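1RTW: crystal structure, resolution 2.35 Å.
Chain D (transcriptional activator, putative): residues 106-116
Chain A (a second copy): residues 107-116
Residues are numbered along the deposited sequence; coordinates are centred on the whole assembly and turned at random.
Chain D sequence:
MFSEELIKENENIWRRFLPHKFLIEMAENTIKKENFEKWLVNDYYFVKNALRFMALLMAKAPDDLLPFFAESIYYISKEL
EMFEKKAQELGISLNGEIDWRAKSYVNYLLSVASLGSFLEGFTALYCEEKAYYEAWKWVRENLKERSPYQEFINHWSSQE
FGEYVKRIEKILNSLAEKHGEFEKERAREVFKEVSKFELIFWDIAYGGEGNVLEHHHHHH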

# COMPACT_ATOMS: atom_id res chain seq x y z
N VAL D 106 4.31 16.30 3.26
CA VAL D 106 4.45 14.94 3.77
C VAL D 106 3.45 14.01 3.11
O VAL D 106 3.82 13.00 2.51
CB VAL D 106 4.24 14.92 5.30
CG1 VAL D 106 4.01 13.49 5.78
CG2 VAL D 106 5.44 15.52 6.02
N ASN D 107 2.18 14.38 3.20
CA ASN D 107 1.10 13.59 2.63
C ASN D 107 1.25 13.42 1.12
O ASN D 107 0.94 12.35 0.59
CB ASN D 107 -0.27 14.17 3.01
CG ASN D 107 -0.51 14.17 4.53
OD1 ASN D 107 -0.05 13.29 5.25
ND2 ASN D 107 -1.24 15.18 5.01
N TYR D 108 1.72 14.45 0.42
CA TYR D 108 1.92 14.31 -1.02
C TYR D 108 2.96 13.20 -1.25
O TYR D 108 2.71 12.25 -1.99
CB TYR D 108 2.41 15.61 -1.68
CG TYR D 108 2.77 15.44 -3.15
CD1 TYR D 108 1.79 15.33 -4.13
CD2 TYR D 108 4.11 15.38 -3.55
CE1 TYR D 108 2.12 15.15 -5.50
CE2 TYR D 108 4.46 15.20 -4.91
CZ TYR D 108 3.47 15.09 -5.88
OH TYR D 108 3.83 14.88 -7.20
N LEU D 109 4.09 13.29 -0.55
CA LEU D 109 5.15 12.29 -0.67
C LEU D 109 4.66 10.87 -0.40
O LEU D 109 4.90 9.95 -1.19
CB LEU D 109 6.34 12.61 0.26
CG LEU D 109 7.34 13.70 -0.17
CD1 LEU D 109 8.57 13.64 0.73
CD2 LEU D 109 7.76 13.48 -1.60
N LEU D 110 3.93 10.70 0.70
CA LEU D 110 3.41 9.38 1.04
C LEU D 110 2.49 8.80 -0.04
O LEU D 110 2.60 7.62 -0.39
CB LEU D 110 2.71 9.43 2.40
CG LEU D 110 3.67 9.74 3.54
CD1 LEU D 110 2.92 9.72 4.87
CD2 LEU D 110 4.81 8.72 3.55
N SER D 111 1.66 9.67 -0.63
CA SER D 111 0.75 9.26 -1.68
C SER D 111 1.50 8.81 -2.92
O SER D 111 1.10 7.84 -3.57
CB SER D 111 -0.19 10.41 -2.06
OG SER D 111 -1.10 10.66 -1.02
N VAL D 112 2.56 9.53 -3.27
CA VAL D 112 3.35 9.17 -4.43
C VAL D 112 4.01 7.81 -4.21
O VAL D 112 3.95 6.94 -5.07
CB VAL D 112 4.42 10.23 -4.74
CG1 VAL D 112 5.34 9.76 -5.88
CG2 VAL D 112 3.74 11.55 -5.09
N ALA D 113 4.62 7.61 -3.06
CA ALA D 113 5.27 6.34 -2.79
C ALA D 113 4.27 5.19 -2.80
O ALA D 113 4.60 4.09 -3.26
CB ALA D 113 5.99 6.38 -1.44
N SER D 114 3.08 5.43 -2.26
CA SER D 114 2.04 4.42 -2.17
C SER D 114 1.38 4.06 -3.49
O SER D 114 1.32 2.89 -3.84
CB SER D 114 0.93 4.86 -1.20
OG SER D 114 1.32 4.80 0.15
N LEU D 115 0.89 5.07 -4.20
CA LEU D 115 0.14 4.85 -5.43
C LEU D 115 0.86 5.13 -6.73
O LEU D 115 0.39 4.72 -7.80
CB LEU D 115 -1.17 5.64 -5.39
CG LEU D 115 -1.87 5.64 -4.03
CD1 LEU D 115 -3.08 6.56 -4.03
CD2 LEU D 115 -2.29 4.21 -3.65
N GLY D 116 1.99 5.83 -6.66
CA GLY D 116 2.71 6.13 -7.89
C GLY D 116 3.67 5.04 -8.33
O GLY D 116 3.91 4.08 -7.61
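Chain A, residues 107-116: NYLLSVASLG

When two copies of one helix pack about a local twofold axis, the contact is written twice: each residue in the contact meets either its own counterpart or a partner whose reciprocal contact recurs close by. The pairing of chain A with chain D is a compact example. Residues 107-115 of chain A are helical, continuing a helix that begins earlier in the chain, and backbone bonds from each amide to the carbonyl four residues before, such as Ser111(A) N to Asn107(A) O at 3.0 Å, hold the same conformation as in chain D. The two axes approach to 8.2 Å, and their N-to-C directions differ by 51°, the crossing angle being positive, so the helices run in broadly the same sense. Together the stretches bury 515 Å².

The largest shares of that surface belong to Asn107(A) and Asn107(D), which are also where the backbones come closest: their CA atoms lie 5.0 Å apart. Both side chains point toward the partner helix, and CB of Asn107(D) rests on CB of Asn107(A) at 3.5 Å. Beyond that touching point, with chi1 near -60° (m) in both, each amide reaches past its counterpart to the following residue. ND2 of Asn107(A) lies 3.5 Å from CA of Tyr108(D), and ND2 of Asn107(D) lies 3.6 Å from CB of Tyr108(A). Each amide nitrogen also lies at the edge of the tyrosine ring, near its plane, while the tyrosine itself points away from the partner and offers mainly the base of its side chain.

One turn further on, the hydroxyls of Ser111(A) and Ser111(D) each bond to their own backbone. Ser111(A) OG donates to Asn107(A) O at 3.1 Å, and Ser111(D) OG does the same to Asn107(D) O, also at 3.1 Å. Folded back in this way, the hydroxyls pack closely against the neighbouring helix: OG of Ser111(A) is 3.4 Å from CB of Leu110(D), and OG of Ser111(D) is 3.6 Å from CB of Leu110(A). At Ser111(A) and Ser111(D) a small polar side chain thus lines the crossing without a hydrogen bond across it.

Ser114(A) faces Ser114(D), with CA atoms 6.9 Å apart and OG atoms 3.4 Å apart, in a weak hydrogen bond at best, since the proton of Ser114(D) OG also has Leu110(D) O within reach; Ser114(A) OG makes a weak hydrogen bond to Leu110(A) O at 3.2 Å, and Ser114(D) OG lies 3.1 Å from Leu110(D) O. The leucines complete the pattern. CD1 of Leu115(A) meets CD1 of Leu110(D) at 4.1 Å, and CD1 of Leu110(A) meets CD1 of Leu115(D) at 3.9 Å, two reciprocal apolar contacts. Gly116(A) then leaves helical phi/psi, as Gly116(D) does, and neither glycine touches the other stretch.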

# COMPACT_ATOMS: atom_id res chain seq x y z
N ASN A 107 -4.55 14.03 0.00
CA ASN A 107 -3.36 13.25 0.32
C ASN A 107 -3.38 12.74 1.77
O ASN A 107 -2.84 11.67 2.06
CB ASN A 107 -2.09 14.06 0.02
CG ASN A 107 -1.92 14.36 -1.48
OD1 ASN A 107 -2.37 13.59 -2.34
ND2 ASN A 107 -1.25 15.47 -1.78
N TYR A 108 -3.99 13.50 2.68
CA TYR A 108 -4.08 13.04 4.05
C TYR A 108 -4.95 11.77 4.03
O TYR A 108 -4.55 10.74 4.58
CB TYR A 108 -4.70 14.09 4.97
CG TYR A 108 -4.96 13.57 6.37
CD1 TYR A 108 -3.90 13.33 7.25
CD2 TYR A 108 -6.25 13.28 6.80
CE1 TYR A 108 -4.11 12.79 8.52
CE2 TYR A 108 -6.48 12.74 8.07
CZ TYR A 108 -5.40 12.49 8.92
OH TYR A 108 -5.60 11.93 10.16
N LEU A 109 -6.08 11.83 3.35
CA LEU A 109 -6.99 10.69 3.27
C LEU A 109 -6.32 9.47 2.67
O LEU A 109 -6.44 8.36 3.20
CB LEU A 109 -8.24 11.03 2.47
CG LEU A 109 -9.33 11.84 3.19
CD1 LEU A 109 -10.55 11.94 2.29
CD2 LEU A 109 -9.69 11.17 4.49
N LEU A 110 -5.61 9.67 1.57
CA LEU A 110 -4.92 8.56 0.92
C LEU A 110 -3.89 7.91 1.86
O LEU A 110 -3.80 6.69 1.94
CB LEU A 110 -4.29 9.02 -0.39
CG LEU A 110 -5.32 9.50 -1.41
CD1 LEU A 110 -4.65 9.90 -2.71
CD2 LEU A 110 -6.37 8.42 -1.66
N SER A 111 -3.16 8.73 2.62
CA SER A 111 -2.16 8.22 3.56
C SER A 111 -2.81 7.40 4.67
O SER A 111 -2.27 6.37 5.07
CB SER A 111 -1.36 9.36 4.18
OG SER A 111 -0.55 9.98 3.20
N VAL A 112 -3.94 7.88 5.17
CA VAL A 112 -4.65 7.17 6.22
C VAL A 112 -5.10 5.78 5.74
O VAL A 112 -4.93 4.79 6.43
CB VAL A 112 -5.85 7.99 6.74
CG1 VAL A 112 -6.65 7.18 7.78
CG2 VAL A 112 -5.35 9.27 7.34
N ALA A 113 -5.64 5.70 4.53
CA ALA A 113 -6.09 4.41 4.02
C ALA A 113 -4.91 3.50 3.72
O ALA A 113 -4.98 2.29 3.96
CB ALA A 113 -6.94 4.59 2.78
N SER A 114 -3.84 4.09 3.18
CA SER A 114 -2.64 3.34 2.84
C SER A 114 -1.90 2.79 4.05
O SER A 114 -1.67 1.59 4.16
CB SER A 114 -1.65 4.22 2.05
OG SER A 114 -2.01 4.34 0.69
N LEU A 115 -1.54 3.69 4.96
CA LEU A 115 -0.76 3.35 6.13
C LEU A 115 -1.47 3.12 7.46
O LEU A 115 -0.93 2.45 8.33
CB LEU A 115 0.35 4.39 6.31
CG LEU A 115 1.10 4.69 5.01
CD1 LEU A 115 2.15 5.76 5.23
CD2 LEU A 115 1.73 3.42 4.45
N GLY A 116 -2.67 3.69 7.63
CA GLY A 116 -3.41 3.53 8.88
C GLY A 116 -4.14 2.21 9.00
O GLY A 116 -4.18 1.42 8.07